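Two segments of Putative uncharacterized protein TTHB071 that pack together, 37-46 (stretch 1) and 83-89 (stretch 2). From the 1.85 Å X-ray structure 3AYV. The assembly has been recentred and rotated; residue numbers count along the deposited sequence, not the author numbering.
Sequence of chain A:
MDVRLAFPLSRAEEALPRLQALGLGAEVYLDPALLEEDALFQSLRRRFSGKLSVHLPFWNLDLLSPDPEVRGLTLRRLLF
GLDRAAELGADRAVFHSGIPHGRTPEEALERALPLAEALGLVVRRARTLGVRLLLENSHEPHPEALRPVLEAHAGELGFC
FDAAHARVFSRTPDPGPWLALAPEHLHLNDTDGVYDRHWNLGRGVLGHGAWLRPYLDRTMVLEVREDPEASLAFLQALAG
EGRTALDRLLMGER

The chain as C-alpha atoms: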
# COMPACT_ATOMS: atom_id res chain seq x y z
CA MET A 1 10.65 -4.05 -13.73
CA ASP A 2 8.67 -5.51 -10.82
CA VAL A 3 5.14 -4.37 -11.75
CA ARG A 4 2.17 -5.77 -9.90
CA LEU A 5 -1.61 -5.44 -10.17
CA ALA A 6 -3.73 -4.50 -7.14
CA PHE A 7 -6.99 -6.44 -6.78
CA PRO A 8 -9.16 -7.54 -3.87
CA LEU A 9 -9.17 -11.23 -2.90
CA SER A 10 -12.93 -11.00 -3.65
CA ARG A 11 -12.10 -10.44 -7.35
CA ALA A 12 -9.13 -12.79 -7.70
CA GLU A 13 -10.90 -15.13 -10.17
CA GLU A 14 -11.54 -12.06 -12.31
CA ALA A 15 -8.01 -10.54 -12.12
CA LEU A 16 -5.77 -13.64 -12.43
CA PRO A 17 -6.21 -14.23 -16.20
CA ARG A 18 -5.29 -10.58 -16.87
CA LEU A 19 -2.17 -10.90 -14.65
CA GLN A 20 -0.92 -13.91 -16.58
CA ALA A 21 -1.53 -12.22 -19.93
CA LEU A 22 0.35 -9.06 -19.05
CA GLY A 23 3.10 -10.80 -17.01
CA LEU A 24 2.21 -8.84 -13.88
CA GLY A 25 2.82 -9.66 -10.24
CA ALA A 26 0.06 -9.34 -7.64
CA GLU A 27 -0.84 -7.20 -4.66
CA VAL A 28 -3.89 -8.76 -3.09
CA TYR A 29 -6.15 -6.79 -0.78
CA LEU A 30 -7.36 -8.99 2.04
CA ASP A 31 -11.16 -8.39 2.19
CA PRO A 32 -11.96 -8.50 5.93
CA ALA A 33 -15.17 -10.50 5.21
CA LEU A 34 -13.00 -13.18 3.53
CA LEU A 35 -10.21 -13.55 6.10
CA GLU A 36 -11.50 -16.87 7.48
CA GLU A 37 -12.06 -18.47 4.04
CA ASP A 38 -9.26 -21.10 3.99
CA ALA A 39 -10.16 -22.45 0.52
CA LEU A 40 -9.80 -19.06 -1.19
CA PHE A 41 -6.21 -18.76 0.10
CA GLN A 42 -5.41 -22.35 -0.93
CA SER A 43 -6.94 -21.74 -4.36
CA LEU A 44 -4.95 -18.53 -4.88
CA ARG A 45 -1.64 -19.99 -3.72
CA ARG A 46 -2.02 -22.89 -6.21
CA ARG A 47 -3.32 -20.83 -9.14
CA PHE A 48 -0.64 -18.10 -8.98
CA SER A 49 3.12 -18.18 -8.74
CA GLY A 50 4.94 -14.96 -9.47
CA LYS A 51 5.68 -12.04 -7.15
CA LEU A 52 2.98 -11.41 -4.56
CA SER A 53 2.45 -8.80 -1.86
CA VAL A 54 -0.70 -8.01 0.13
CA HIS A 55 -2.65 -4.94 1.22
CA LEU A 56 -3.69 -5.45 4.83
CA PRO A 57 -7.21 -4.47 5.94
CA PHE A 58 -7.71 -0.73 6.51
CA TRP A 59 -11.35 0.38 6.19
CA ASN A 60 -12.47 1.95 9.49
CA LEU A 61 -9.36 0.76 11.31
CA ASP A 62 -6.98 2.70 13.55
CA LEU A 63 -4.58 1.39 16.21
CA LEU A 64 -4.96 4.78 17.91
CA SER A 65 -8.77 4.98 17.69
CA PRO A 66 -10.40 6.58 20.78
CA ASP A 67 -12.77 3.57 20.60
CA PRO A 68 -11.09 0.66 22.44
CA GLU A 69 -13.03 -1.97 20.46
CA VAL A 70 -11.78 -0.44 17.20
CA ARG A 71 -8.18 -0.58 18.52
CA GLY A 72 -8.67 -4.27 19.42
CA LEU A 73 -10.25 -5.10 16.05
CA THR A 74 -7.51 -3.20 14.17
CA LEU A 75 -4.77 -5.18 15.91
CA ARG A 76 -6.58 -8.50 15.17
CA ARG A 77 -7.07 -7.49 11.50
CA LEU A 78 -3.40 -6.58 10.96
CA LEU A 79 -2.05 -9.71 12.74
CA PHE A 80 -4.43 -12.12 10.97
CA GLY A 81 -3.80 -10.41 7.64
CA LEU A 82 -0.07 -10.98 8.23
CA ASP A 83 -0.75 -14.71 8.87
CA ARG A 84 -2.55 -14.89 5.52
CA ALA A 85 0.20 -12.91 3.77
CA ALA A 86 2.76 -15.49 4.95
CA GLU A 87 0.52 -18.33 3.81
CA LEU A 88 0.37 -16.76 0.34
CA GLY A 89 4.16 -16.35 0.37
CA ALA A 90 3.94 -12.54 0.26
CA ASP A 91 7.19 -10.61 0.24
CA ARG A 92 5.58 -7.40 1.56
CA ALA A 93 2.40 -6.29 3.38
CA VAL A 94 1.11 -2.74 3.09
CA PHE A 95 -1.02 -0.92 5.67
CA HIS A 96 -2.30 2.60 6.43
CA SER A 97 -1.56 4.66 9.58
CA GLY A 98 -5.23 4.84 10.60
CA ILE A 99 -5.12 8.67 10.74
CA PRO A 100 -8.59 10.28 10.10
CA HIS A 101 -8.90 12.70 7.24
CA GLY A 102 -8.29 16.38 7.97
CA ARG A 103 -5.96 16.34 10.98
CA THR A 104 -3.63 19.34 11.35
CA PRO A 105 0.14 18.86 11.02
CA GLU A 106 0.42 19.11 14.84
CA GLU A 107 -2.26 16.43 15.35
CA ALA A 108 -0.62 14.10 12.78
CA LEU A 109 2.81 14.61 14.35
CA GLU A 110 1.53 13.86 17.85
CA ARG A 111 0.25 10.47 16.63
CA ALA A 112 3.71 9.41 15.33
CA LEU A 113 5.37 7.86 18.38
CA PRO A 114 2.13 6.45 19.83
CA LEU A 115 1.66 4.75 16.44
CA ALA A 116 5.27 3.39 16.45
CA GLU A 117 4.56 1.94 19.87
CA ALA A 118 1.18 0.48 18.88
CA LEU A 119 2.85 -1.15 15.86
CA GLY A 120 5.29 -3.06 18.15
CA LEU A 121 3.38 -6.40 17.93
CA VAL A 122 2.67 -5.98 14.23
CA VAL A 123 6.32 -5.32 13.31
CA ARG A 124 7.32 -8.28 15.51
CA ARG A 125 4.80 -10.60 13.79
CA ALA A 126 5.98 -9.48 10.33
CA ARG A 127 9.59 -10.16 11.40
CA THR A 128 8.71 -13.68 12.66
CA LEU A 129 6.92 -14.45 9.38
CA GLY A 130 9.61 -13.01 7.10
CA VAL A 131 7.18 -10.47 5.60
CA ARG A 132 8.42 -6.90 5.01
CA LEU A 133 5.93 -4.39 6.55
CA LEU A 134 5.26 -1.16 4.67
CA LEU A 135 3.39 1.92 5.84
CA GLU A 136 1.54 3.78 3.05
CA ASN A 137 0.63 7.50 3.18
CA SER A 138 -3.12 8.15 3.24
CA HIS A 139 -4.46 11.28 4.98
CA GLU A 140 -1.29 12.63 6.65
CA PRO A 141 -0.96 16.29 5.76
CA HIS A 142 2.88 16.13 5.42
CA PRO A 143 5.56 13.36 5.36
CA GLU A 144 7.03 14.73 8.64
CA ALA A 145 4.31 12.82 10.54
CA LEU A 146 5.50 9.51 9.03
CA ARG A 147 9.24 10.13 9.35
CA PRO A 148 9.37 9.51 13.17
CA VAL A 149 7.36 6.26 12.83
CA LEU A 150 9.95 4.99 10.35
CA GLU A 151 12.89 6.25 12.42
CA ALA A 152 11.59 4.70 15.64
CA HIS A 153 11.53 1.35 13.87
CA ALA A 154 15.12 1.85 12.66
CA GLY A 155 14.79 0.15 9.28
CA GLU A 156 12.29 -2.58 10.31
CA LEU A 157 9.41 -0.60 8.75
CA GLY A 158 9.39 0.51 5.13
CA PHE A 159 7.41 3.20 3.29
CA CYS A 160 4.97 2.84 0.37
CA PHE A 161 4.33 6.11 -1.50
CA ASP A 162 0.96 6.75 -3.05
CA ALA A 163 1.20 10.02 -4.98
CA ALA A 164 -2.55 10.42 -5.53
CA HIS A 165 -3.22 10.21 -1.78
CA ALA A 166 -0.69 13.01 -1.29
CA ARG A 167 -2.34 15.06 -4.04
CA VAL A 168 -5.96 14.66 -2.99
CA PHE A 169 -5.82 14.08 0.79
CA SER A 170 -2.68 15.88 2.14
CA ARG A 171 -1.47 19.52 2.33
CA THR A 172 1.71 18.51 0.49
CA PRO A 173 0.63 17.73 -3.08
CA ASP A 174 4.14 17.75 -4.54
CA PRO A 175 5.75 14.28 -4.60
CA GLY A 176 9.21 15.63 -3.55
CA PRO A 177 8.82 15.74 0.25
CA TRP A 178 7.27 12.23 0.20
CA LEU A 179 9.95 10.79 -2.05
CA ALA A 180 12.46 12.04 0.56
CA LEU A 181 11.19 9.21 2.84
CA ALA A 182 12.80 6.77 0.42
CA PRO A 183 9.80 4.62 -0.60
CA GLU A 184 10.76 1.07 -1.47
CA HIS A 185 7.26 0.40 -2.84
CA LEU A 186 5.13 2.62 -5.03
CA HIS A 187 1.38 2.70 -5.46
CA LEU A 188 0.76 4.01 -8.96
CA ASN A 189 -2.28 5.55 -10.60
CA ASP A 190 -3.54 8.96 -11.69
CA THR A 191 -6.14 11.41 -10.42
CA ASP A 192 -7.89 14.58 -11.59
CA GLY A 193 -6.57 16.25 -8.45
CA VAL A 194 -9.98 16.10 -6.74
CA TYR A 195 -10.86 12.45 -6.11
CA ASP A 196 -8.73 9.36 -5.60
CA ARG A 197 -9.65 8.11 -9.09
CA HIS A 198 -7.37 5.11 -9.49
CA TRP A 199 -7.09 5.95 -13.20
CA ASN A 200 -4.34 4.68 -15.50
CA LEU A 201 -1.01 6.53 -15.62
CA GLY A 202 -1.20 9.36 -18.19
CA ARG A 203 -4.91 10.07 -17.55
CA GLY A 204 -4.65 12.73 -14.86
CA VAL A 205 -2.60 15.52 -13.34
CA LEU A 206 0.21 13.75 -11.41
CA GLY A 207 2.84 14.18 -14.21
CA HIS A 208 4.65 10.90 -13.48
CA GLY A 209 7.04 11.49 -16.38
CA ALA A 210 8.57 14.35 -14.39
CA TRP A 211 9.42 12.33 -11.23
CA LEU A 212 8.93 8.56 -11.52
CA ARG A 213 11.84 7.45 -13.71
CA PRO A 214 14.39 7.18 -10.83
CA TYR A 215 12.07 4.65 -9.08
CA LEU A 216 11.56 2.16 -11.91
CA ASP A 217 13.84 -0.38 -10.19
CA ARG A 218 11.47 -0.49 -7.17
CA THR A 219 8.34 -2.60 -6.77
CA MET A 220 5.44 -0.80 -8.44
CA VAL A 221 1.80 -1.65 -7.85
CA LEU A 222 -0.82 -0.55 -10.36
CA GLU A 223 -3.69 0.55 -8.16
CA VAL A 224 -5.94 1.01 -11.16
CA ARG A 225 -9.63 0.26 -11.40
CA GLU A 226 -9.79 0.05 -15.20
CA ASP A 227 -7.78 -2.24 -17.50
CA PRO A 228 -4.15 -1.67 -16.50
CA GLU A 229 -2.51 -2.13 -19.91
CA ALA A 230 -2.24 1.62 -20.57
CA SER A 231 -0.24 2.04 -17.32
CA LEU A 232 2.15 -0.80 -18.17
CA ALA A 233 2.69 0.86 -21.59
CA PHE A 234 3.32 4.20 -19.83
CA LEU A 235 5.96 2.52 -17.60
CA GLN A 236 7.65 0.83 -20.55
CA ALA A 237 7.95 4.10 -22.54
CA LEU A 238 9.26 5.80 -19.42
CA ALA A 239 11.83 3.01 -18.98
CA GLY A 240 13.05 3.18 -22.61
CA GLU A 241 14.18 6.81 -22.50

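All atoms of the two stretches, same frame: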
# COMPACT_ATOMS: atom_id res chain seq x y z
N GLU A 37 -11.72 -17.54 5.12
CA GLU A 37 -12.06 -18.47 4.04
C GLU A 37 -10.82 -19.23 3.54
O GLU A 37 -10.23 -18.88 2.52
CB GLU A 37 -12.72 -17.71 2.88
CG GLU A 37 -13.99 -16.97 3.28
CD GLU A 37 -15.02 -17.87 3.94
OE1 GLU A 37 -15.49 -18.82 3.28
OE2 GLU A 37 -15.33 -17.64 5.14
N ASP A 38 -10.44 -20.27 4.29
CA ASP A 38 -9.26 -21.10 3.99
C ASP A 38 -9.10 -21.50 2.52
O ASP A 38 -8.00 -21.43 1.99
CB ASP A 38 -9.28 -22.38 4.82
CG ASP A 38 -8.92 -22.14 6.28
OD1 ASP A 38 -8.72 -20.98 6.71
OD2 ASP A 38 -8.85 -23.15 7.01
N ALA A 39 -10.19 -21.93 1.89
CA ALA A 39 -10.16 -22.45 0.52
C ALA A 39 -9.74 -21.40 -0.50
O ALA A 39 -9.05 -21.72 -1.48
CB ALA A 39 -11.52 -23.06 0.15
N LEU A 40 -10.15 -20.14 -0.27
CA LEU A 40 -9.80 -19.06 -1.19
C LEU A 40 -8.29 -18.77 -1.20
O LEU A 40 -7.73 -18.40 -2.23
CB LEU A 40 -10.58 -17.77 -0.87
CG LEU A 40 -12.08 -17.67 -1.16
CD1 LEU A 40 -12.56 -16.33 -0.63
CD2 LEU A 40 -12.45 -17.83 -2.63
N PHE A 41 -7.66 -18.95 -0.04
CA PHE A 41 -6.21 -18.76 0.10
C PHE A 41 -5.45 -19.93 -0.52
O PHE A 41 -4.43 -19.73 -1.21
CB PHE A 41 -5.84 -18.56 1.57
CG PHE A 41 -6.27 -17.23 2.11
CD1 PHE A 41 -5.47 -16.10 1.94
CD2 PHE A 41 -7.51 -17.09 2.72
CE1 PHE A 41 -5.88 -14.84 2.41
CE2 PHE A 41 -7.94 -15.84 3.20
CZ PHE A 41 -7.11 -14.71 3.03
N GLN A 42 -5.95 -21.13 -0.29
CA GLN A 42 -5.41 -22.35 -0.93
C GLN A 42 -5.52 -22.25 -2.45
O GLN A 42 -4.54 -22.49 -3.17
CB GLN A 42 -6.15 -23.59 -0.43
CG GLN A 42 -5.85 -24.00 1.01
CD GLN A 42 -6.45 -25.36 1.37
OE1 GLN A 42 -6.32 -26.34 0.60
NE2 GLN A 42 -7.10 -25.44 2.53
N SER A 43 -6.70 -21.89 -2.94
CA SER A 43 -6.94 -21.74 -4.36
C SER A 43 -6.03 -20.70 -5.01
O SER A 43 -5.54 -20.91 -6.12
CB SER A 43 -8.41 -21.43 -4.63
OG SER A 43 -8.57 -20.85 -5.91
N LEU A 44 -5.79 -19.58 -4.32
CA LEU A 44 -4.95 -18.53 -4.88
C LEU A 44 -3.49 -18.95 -4.93
O LEU A 44 -2.82 -18.76 -5.94
CB LEU A 44 -5.10 -17.22 -4.10
CG LEU A 44 -4.24 -16.02 -4.52
CD1 LEU A 44 -4.33 -15.70 -6.02
CD2 LEU A 44 -4.62 -14.81 -3.66
N ARG A 45 -3.01 -19.53 -3.84
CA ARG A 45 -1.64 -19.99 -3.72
C ARG A 45 -1.28 -21.05 -4.77
O ARG A 45 -0.15 -21.10 -5.24
CB ARG A 45 -1.40 -20.52 -2.29
CG ARG A 45 0.04 -20.94 -1.99
CD ARG A 45 0.17 -21.55 -0.60
NE ARG A 45 -1.00 -22.34 -0.20
CZ ARG A 45 -1.24 -23.61 -0.56
NH1 ARG A 45 -0.41 -24.27 -1.36
NH2 ARG A 45 -2.35 -24.21 -0.12
N ARG A 46 -2.24 -21.89 -5.15
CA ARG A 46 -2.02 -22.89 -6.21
C ARG A 46 -2.04 -22.24 -7.59
O ARG A 46 -1.17 -22.52 -8.42
CB ARG A 46 -3.07 -24.01 -6.14
CG ARG A 46 -2.98 -24.91 -4.90
CD ARG A 46 -3.90 -26.13 -5.02
NE ARG A 46 -5.32 -25.77 -5.07
CZ ARG A 46 -6.06 -25.69 -6.18
NH1 ARG A 46 -5.52 -25.94 -7.36
NH2 ARG A 46 -7.34 -25.35 -6.11
N ASP A 83 -0.69 -13.23 8.98
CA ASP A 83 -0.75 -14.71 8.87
C ASP A 83 -1.09 -15.17 7.45
O ASP A 83 -0.42 -16.04 6.87
CB ASP A 83 -1.76 -15.30 9.85
CG ASP A 83 -1.31 -15.22 11.29
OD1 ASP A 83 -0.08 -15.12 11.55
OD2 ASP A 83 -2.19 -15.25 12.18
N ARG A 84 -2.15 -14.59 6.89
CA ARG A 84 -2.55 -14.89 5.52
C ARG A 84 -1.52 -14.51 4.46
O ARG A 84 -1.33 -15.24 3.48
CB ARG A 84 -3.91 -14.23 5.21
CG ARG A 84 -5.08 -14.83 5.99
CD ARG A 84 -5.28 -16.34 5.74
NE ARG A 84 -6.61 -16.78 6.16
CZ ARG A 84 -7.01 -18.05 6.15
NH1 ARG A 84 -6.15 -19.02 5.79
NH2 ARG A 84 -8.25 -18.35 6.52
N ALA A 85 -0.86 -13.36 4.65
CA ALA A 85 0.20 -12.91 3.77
C ALA A 85 1.30 -13.97 3.69
O ALA A 85 1.77 -14.33 2.60
CB ALA A 85 0.78 -11.57 4.27
N ALA A 86 1.68 -14.49 4.86
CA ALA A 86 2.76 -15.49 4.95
C ALA A 86 2.35 -16.79 4.27
O ALA A 86 3.16 -17.41 3.57
CB ALA A 86 3.12 -15.75 6.42
N GLU A 87 1.09 -17.17 4.45
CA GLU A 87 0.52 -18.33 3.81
C GLU A 87 0.55 -18.22 2.28
O GLU A 87 0.80 -19.21 1.57
CB GLU A 87 -0.91 -18.57 4.33
CG GLU A 87 -1.68 -19.65 3.57
CD GLU A 87 -3.07 -19.92 4.14
OE1 GLU A 87 -3.53 -19.17 5.05
OE2 GLU A 87 -3.70 -20.89 3.66
N LEU A 88 0.32 -17.01 1.77
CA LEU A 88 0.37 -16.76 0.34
C LEU A 88 1.79 -16.55 -0.17
O LEU A 88 1.99 -16.33 -1.36
CB LEU A 88 -0.50 -15.54 -0.03
CG LEU A 88 -2.01 -15.65 0.22
CD1 LEU A 88 -2.60 -14.26 0.10
CD2 LEU A 88 -2.66 -16.61 -0.79
N GLY A 89 2.77 -16.63 0.73
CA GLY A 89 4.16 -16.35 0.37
C GLY A 89 4.45 -14.91 -0.04
O GLY A 89 5.30 -14.65 -0.89
O HOH W 1 -5.94 -21.81 4.64
O HOH W 2 -3.01 -22.61 1.91

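The strongest contact is the salt bridge between Asp 38 and Arg 84. Arg 84 NH2 donates to Asp 38 OD1 at 2.7 Å with an N-H...O angle of 166°, close to linear; a second bond to the same oxygen, from Arg 84 NH1 to Asp 38 OD1, is weak at 3.4 Å and 128°. The acid lies at the edge of the guanidinium, near its plane, where the N-H groups point. Within its own helix Arg 84 NH1 also forms a salt bridge to Glu 87 OE1 (2.7 Å, 154°), so the guanidinium links two carboxylates.

This in-plane bonding leaves the guanidinium faces free, and one lies flat on Phe 41: planes at 10°, centres 4.2 Å apart. Arg 84 CZ is off-centre, 35° from the ring normal, whereas Arg 84 CD sits almost on that normal, 3.5 Å from the centroid of the Phe 41 ring, a CH-pi contact. Arginine suits this buried position by offering both charge and a flat, partly aliphatic surface.

Two waters extend the polar network. Water 1 donates to Glu 87 OE2 (2.6 Å) and accepts from Arg 84 NH1 (3.0 Å); water 2 donates to Glu 87 OE2 (2.5 Å) and accepts from Arg 45 NH2 (2.7 Å), bridging the stretches. The Arg 45 chain also approaches the helix end directly, with Arg 45 CD 3.3 Å from Glu 87 O.

Apolar packing centres on Leu 88. Its CA-to-CB bond points sideways, but the side-chain end comes nearer: Leu 88 CD1 lies 3.9 Å from Phe 41 CD1, at the ring edge, and Leu 88 CD2 lies 3.9 Å from Leu 44 CD2. Phe 41, Arg 84 and Leu 88 contribute most of the 447 Å² buried. Gly 89, with positive phi (66°), ends the second helix in a Schellman motif without touching stretch 1.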